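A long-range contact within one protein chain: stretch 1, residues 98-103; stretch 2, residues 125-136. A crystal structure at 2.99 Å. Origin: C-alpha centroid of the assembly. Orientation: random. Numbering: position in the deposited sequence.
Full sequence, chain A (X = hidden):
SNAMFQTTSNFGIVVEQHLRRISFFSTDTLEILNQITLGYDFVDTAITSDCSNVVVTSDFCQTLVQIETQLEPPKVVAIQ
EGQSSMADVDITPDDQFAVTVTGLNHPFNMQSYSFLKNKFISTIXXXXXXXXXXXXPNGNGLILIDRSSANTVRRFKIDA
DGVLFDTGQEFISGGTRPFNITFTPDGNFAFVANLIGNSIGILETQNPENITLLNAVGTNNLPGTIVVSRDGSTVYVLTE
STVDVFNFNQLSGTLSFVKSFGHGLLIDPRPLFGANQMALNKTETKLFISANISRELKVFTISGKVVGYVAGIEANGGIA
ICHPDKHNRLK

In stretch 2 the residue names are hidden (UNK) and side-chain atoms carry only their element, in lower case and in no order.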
ATOM      1  N   ALA A  98      -9.956   4.778   7.930  1.00 38.56           N
ATOM      2  CA  ALA A  98      -8.581   4.557   7.504  1.00 26.60           C
ATOM      3  C   ALA A  98      -7.924   3.786   8.609  1.00 26.03           C
ATOM      4  O   ALA A  98      -8.151   4.089   9.776  1.00 28.24           O
ATOM      5  CB  ALA A  98      -7.865   5.871   7.314  1.00 27.18           C
ATOM      6  N   VAL A  99      -7.123   2.782   8.261  1.00 34.10           N
ATOM      7  CA  VAL A  99      -6.462   1.976   9.282  1.00 33.22           C
ATOM      8  C   VAL A  99      -4.954   1.978   9.106  1.00 36.90           C
ATOM      9  O   VAL A  99      -4.441   1.852   7.985  1.00 35.79           O
ATOM     10  CB  VAL A  99      -6.973   0.544   9.316  1.00 25.82           C
ATOM     11  CG1 VAL A  99      -6.298  -0.183  10.422  1.00 34.95           C
ATOM     12  CG2 VAL A  99      -8.461   0.521   9.551  1.00 24.96           C
ATOM     13  N   THR A 100      -4.254   2.128  10.229  1.00 31.25           N
ATOM     14  CA  THR A 100      -2.819   2.349  10.206  1.00 33.30           C
ATOM     15  C   THR A 100      -2.059   1.346  11.043  1.00 40.17           C
ATOM     16  O   THR A 100      -2.509   0.902  12.096  1.00 46.83           O
ATOM     17  CB  THR A 100      -2.468   3.725  10.753  1.00 40.51           C
ATOM     18  OG1 THR A 100      -3.558   4.616  10.515  1.00 47.55           O
ATOM     19  CG2 THR A 100      -1.224   4.253  10.083  1.00 36.31           C
ATOM     20  N   VAL A 101      -0.872   1.018  10.573  1.00 34.68           N
ATOM     21  CA  VAL A 101      -0.044   0.072  11.268  1.00 35.45           C
ATOM     22  C   VAL A 101       1.257   0.760  11.694  1.00 39.48           C
ATOM     23  O   VAL A 101       1.631   1.809  11.159  1.00 35.45           O
ATOM     24  CB  VAL A 101       0.157  -1.178  10.383  1.00 42.18           C
ATOM     25  CG1 VAL A 101       1.609  -1.667  10.386  1.00 53.33           C
ATOM     26  CG2 VAL A 101      -0.809  -2.258  10.818  1.00 33.78           C
ATOM     27  N   THR A 102       1.936   0.171  12.667  1.00 36.74           N
ATOM     28  CA  THR A 102       3.107   0.787  13.263  1.00 36.31           C
ATOM     29  C   THR A 102       4.246   1.060  12.289  1.00 38.22           C
ATOM     30  O   THR A 102       4.362   0.409  11.247  1.00 42.27           O
ATOM     31  CB  THR A 102       3.659  -0.091  14.369  1.00 35.53           C
ATOM     32  OG1 THR A 102       4.560   0.672  15.180  1.00 41.71           O
ATOM     33  CG2 THR A 102       4.375  -1.269  13.762  1.00 35.27           C
ATOM     34  N   GLY A 103       5.074   2.041  12.655  1.00 38.33           N
ATOM     35  CA  GLY A 103       6.322   2.345  11.975  1.00 33.28           C
ATOM     36  C   GLY A 103       7.501   2.022  12.894  1.00 39.91           C
ATOM     37  O   GLY A 103       7.414   1.133  13.743  1.00 32.46           O
ATOM     38  N   UNK A 125      -2.771  -2.951  20.359  1.00 40.40           N
ATOM     39  CA  UNK A 125      -1.358  -3.312  20.232  1.00 42.95           C
ATOM     40  C   UNK A 125      -1.140  -4.442  19.225  1.00 40.05           C
ATOM     41  O   UNK A 125      -1.930  -5.394  19.112  1.00 27.75           O
ATOM     42  c   UNK A 125      -1.005  -3.793  21.636  1.00 30.89           C
ATOM     43  c   UNK A 125      -2.262  -4.411  22.099  1.00 35.73           C
ATOM     44  c   UNK A 125      -3.389  -3.580  21.534  1.00 33.76           C
ATOM     45  N   UNK A 126      -0.042  -4.318  18.495  1.00 37.63           N
ATOM     46  CA  UNK A 126       0.350  -5.300  17.511  1.00 31.62           C
ATOM     47  C   UNK A 126       1.783  -5.735  17.838  1.00 30.13           C
ATOM     48  O   UNK A 126       2.498  -5.035  18.559  1.00 36.12           O
ATOM     49  c   UNK A 126       1.214  -3.033  14.482  1.00 14.05           C
ATOM     50  c   UNK A 126       1.164  -3.536  15.890  1.00 20.12           C
ATOM     51  c   UNK A 126      -1.201  -4.174  15.910  1.00 22.37           C
ATOM     52  c   UNK A 126       0.206  -4.703  16.094  1.00 25.40           C
ATOM     53  N   UNK A 127       2.202  -6.903  17.341  1.00 30.68           N
ATOM     54  CA  UNK A 127       3.521  -7.425  17.702  1.00 27.39           C
ATOM     55  C   UNK A 127       4.646  -6.583  17.145  1.00 24.76           C
ATOM     56  O   UNK A 127       4.456  -5.862  16.175  1.00 27.70           O
ATOM     57  c   UNK A 127       3.553  -8.806  17.039  1.00 28.07           C
ATOM     58  c   UNK A 127       1.448  -7.854  16.518  1.00 38.72           C
ATOM     59  c   UNK A 127       2.147  -9.146  16.789  1.00 31.40           C
ATOM     60  N   UNK A 128       5.814  -6.724  17.762  1.00 30.20           N
ATOM     61  CA  UNK A 128       7.045  -6.038  17.386  1.00 28.01           C
ATOM     62  C   UNK A 128       7.441  -6.114  15.906  1.00 31.50           C
ATOM     63  O   UNK A 128       7.969  -5.151  15.362  1.00 42.70           O
ATOM     64  c   UNK A 128       9.795  -8.115  17.083  1.00 22.76           C
ATOM     65  o   UNK A 128       9.882 -11.754  16.709  1.00 27.55           O
ATOM     66  c   UNK A 128       9.481 -10.485  17.083  1.00 25.45           C
ATOM     67  c   UNK A 128      10.214  -9.372  16.703  1.00 25.09           C
ATOM     68  c   UNK A 128       8.340 -10.328  17.835  1.00 20.10           C
ATOM     69  c   UNK A 128       7.937  -9.054  18.215  1.00 21.32           C
ATOM     70  c   UNK A 128       8.198  -6.571  18.245  1.00 15.69           C
ATOM     71  c   UNK A 128       8.654  -7.939  17.848  1.00 14.42           C
ATOM     72  N   UNK A 129       7.183  -7.246  15.258  1.00 24.50           N
ATOM     73  CA  UNK A 129       7.684  -7.482  13.899  1.00 31.88           C
ATOM     74  C   UNK A 129       6.688  -7.128  12.821  1.00 29.80           C
ATOM     75  O   UNK A 129       6.880  -7.505  11.667  1.00 35.05           O
ATOM     76  o   UNK A 129       6.160  -9.547  14.940  1.00 38.13           O
ATOM     77  c   UNK A 129       7.066  -9.927  14.169  1.00 36.43           C
ATOM     78  o   UNK A 129       7.160 -11.095  13.777  1.00 34.05           O
ATOM     79  c   UNK A 129       8.117  -8.941  13.706  1.00 35.55           C
ATOM     80  N   UNK A 130       5.647  -6.398  13.210  1.00 22.59           N
ATOM     81  CA  UNK A 130       4.519  -6.062  12.349  1.00 22.58           C
ATOM     82  C   UNK A 130       4.828  -5.018  11.264  1.00 32.19           C
ATOM     83  O   UNK A 130       5.175  -3.886  11.580  1.00 53.69           O
ATOM     84  c   UNK A 130       3.401  -5.573  13.209  1.00 20.48           C
ATOM     85  N   UNK A 131       4.709  -5.400   9.992  1.00 25.32           N
ATOM     86  CA  UNK A 131       4.746  -4.441   8.882  1.00 32.87           C
ATOM     87  C   UNK A 131       3.707  -4.771   7.808  1.00 36.50           C
ATOM     88  O   UNK A 131       3.354  -5.932   7.602  1.00 42.41           O
ATOM     89  c   UNK A 131       7.179  -4.115   9.276  1.00 52.53           C
ATOM     90  c   UNK A 131       6.137  -4.323   8.221  1.00 27.17           C
ATOM     91  c   UNK A 131       6.463  -5.549   7.411  1.00 20.40           C
ATOM     92  N   UNK A 132       3.234  -3.738   7.127  1.00 25.92           N
ATOM     93  CA  UNK A 132       2.237  -3.893   6.093  1.00 31.10           C
ATOM     94  C   UNK A 132       0.828  -4.051   6.629  1.00 34.26           C
ATOM     95  O   UNK A 132       0.611  -4.662   7.680  1.00 19.74           O
ATOM     96  N   UNK A 133      -0.132  -3.475   5.908  1.00 40.81           N
ATOM     97  CA  UNK A 133      -1.547  -3.676   6.210  1.00 39.57           C
ATOM     98  C   UNK A 133      -2.346  -3.812   4.922  1.00 40.16           C
ATOM     99  O   UNK A 133      -1.971  -3.286   3.860  1.00 47.88           O
ATOM    100  c   UNK A 133      -2.143  -2.567   7.130  1.00 24.90           C
ATOM    101  c   UNK A 133      -2.291  -1.261   6.407  1.00 32.69           C
ATOM    102  c   UNK A 133      -4.097  -1.951   8.594  1.00 13.24           C
ATOM    103  c   UNK A 133      -3.510  -2.970   7.664  1.00 17.44           C
ATOM    104  N   UNK A 134      -3.435  -4.557   5.027  1.00 32.08           N
ATOM    105  CA  UNK A 134      -4.338  -4.749   3.916  1.00 32.41           C
ATOM    106  C   UNK A 134      -5.739  -5.005   4.456  1.00 26.04           C
ATOM    107  O   UNK A 134      -5.936  -5.817   5.365  1.00 13.93           O
ATOM    108  c   UNK A 134      -3.874  -5.900   3.048  1.00 32.90           C
ATOM    109  N   UNK A 135      -6.710  -4.292   3.899  1.00 22.00           N
ATOM    110  CA  UNK A 135      -8.108  -4.504   4.253  1.00 31.09           C
ATOM    111  C   UNK A 135      -8.866  -5.139   3.088  1.00 34.01           C
ATOM    112  O   UNK A 135      -8.774  -4.666   1.950  1.00 45.33           O
ATOM    113  c   UNK A 135     -10.205  -3.397   5.131  1.00 14.43           C
ATOM    114  c   UNK A 135      -8.772  -3.176   4.678  1.00 27.53           C
ATOM    115  c   UNK A 135      -8.369  -1.127   6.157  1.00 28.20           C
ATOM    116  c   UNK A 135      -7.936  -2.518   5.779  1.00 27.39           C
ATOM    117  N   UNK A 136      -9.603  -6.215   3.356  1.00 19.57           N
ATOM    118  CA  UNK A 136     -10.366  -6.843   2.282  1.00 38.46           C
ATOM    119  C   UNK A 136     -11.478  -5.947   1.709  1.00 41.95           C
ATOM    120  O   UNK A 136     -12.270  -5.335   2.455  1.00 34.87           O
ATOM    121  o   UNK A 136     -11.866  -7.997   3.780  1.00 58.71           O
ATOM    122  c   UNK A 136     -10.947  -8.182   2.723  1.00 44.99           C
TER

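Position 125 has three side-chain carbons that close a ring onto the backbone N. It lies out of reach of stretch 1. This is Pro-125.

Position 126 carries four carbons, forked at the first, with one arm two carbons long. The end of that arm lies 3.7 Å from CG2 of Thr-102 and 4.3 Å from CG2 of Val-101. A fork at CB with unequal arms identifies Ile-126, and the touching atom is its CD1.

Position 127 again has three carbons in a ring closed onto N, pointing away from stretch 1. It is Pro-127.

Position 128 has one carbon, then a six-carbon ring bearing one oxygen. It points away and touches a crystal neighbour. It is Tyr-128.

Position 129 has two carbons, the second carrying two oxygens. This carboxylate is Asp-129; both oxygens are hydrogen-bonded elsewhere in the structure.

Position 130 has a single carbon, pointing toward stretch 1. That CB is 4.4 Å from CG2 of Thr-102, while the backbone O of 130 is closer to the same CG2, at 3.5 Å. The residue is Ala-130. Its N donates to O of Pro-127 at 3.2 Å, within a type I turn.

Position 131 has one carbon carrying two more, and points away. Its CA is 4.4 Å from CG1 of Val-101. It is Val-131.

Position 132 has no side-chain atoms and is Gly-132. Its phi of 79° by itself favours glycine. Its O lies 4.2 Å from CG1 of Val-101.

Position 133 has four carbons, forked at the first, one arm two carbons long. The arm's end is 3.4 Å from CG1 of Val-99, and CB is 3.9 Å from CG2 of Val-101. This is Ile-133, with both chi angles t.

Position 134 has one carbon, out of reach of stretch 1. It is Ala-134.

Position 135 shows the same four-carbon fork, with the long arm's end 3.8 Å from CG2 of Val-99. It is Ile-135, chi1 m and chi2 t.

Position 136 has one carbon then one oxygen. It is Ser-136, out of reach, with its OG bonded elsewhere in the structure.

The contact is a packing of side chains. The strands run nearly antiparallel, at 158°, with axes 8.1 Å apart at closest approach, and no hydrogen bond crosses between the stretches. Val-99 meets Ile-133 and Ile-135. Val-101 packs against Ile-126 and Ile-133, and the methyl of Thr-102 extends the apolar patch. In all, 388 Å² is buried.

Stretch 2 125-136: PIPYDAVGIAIS
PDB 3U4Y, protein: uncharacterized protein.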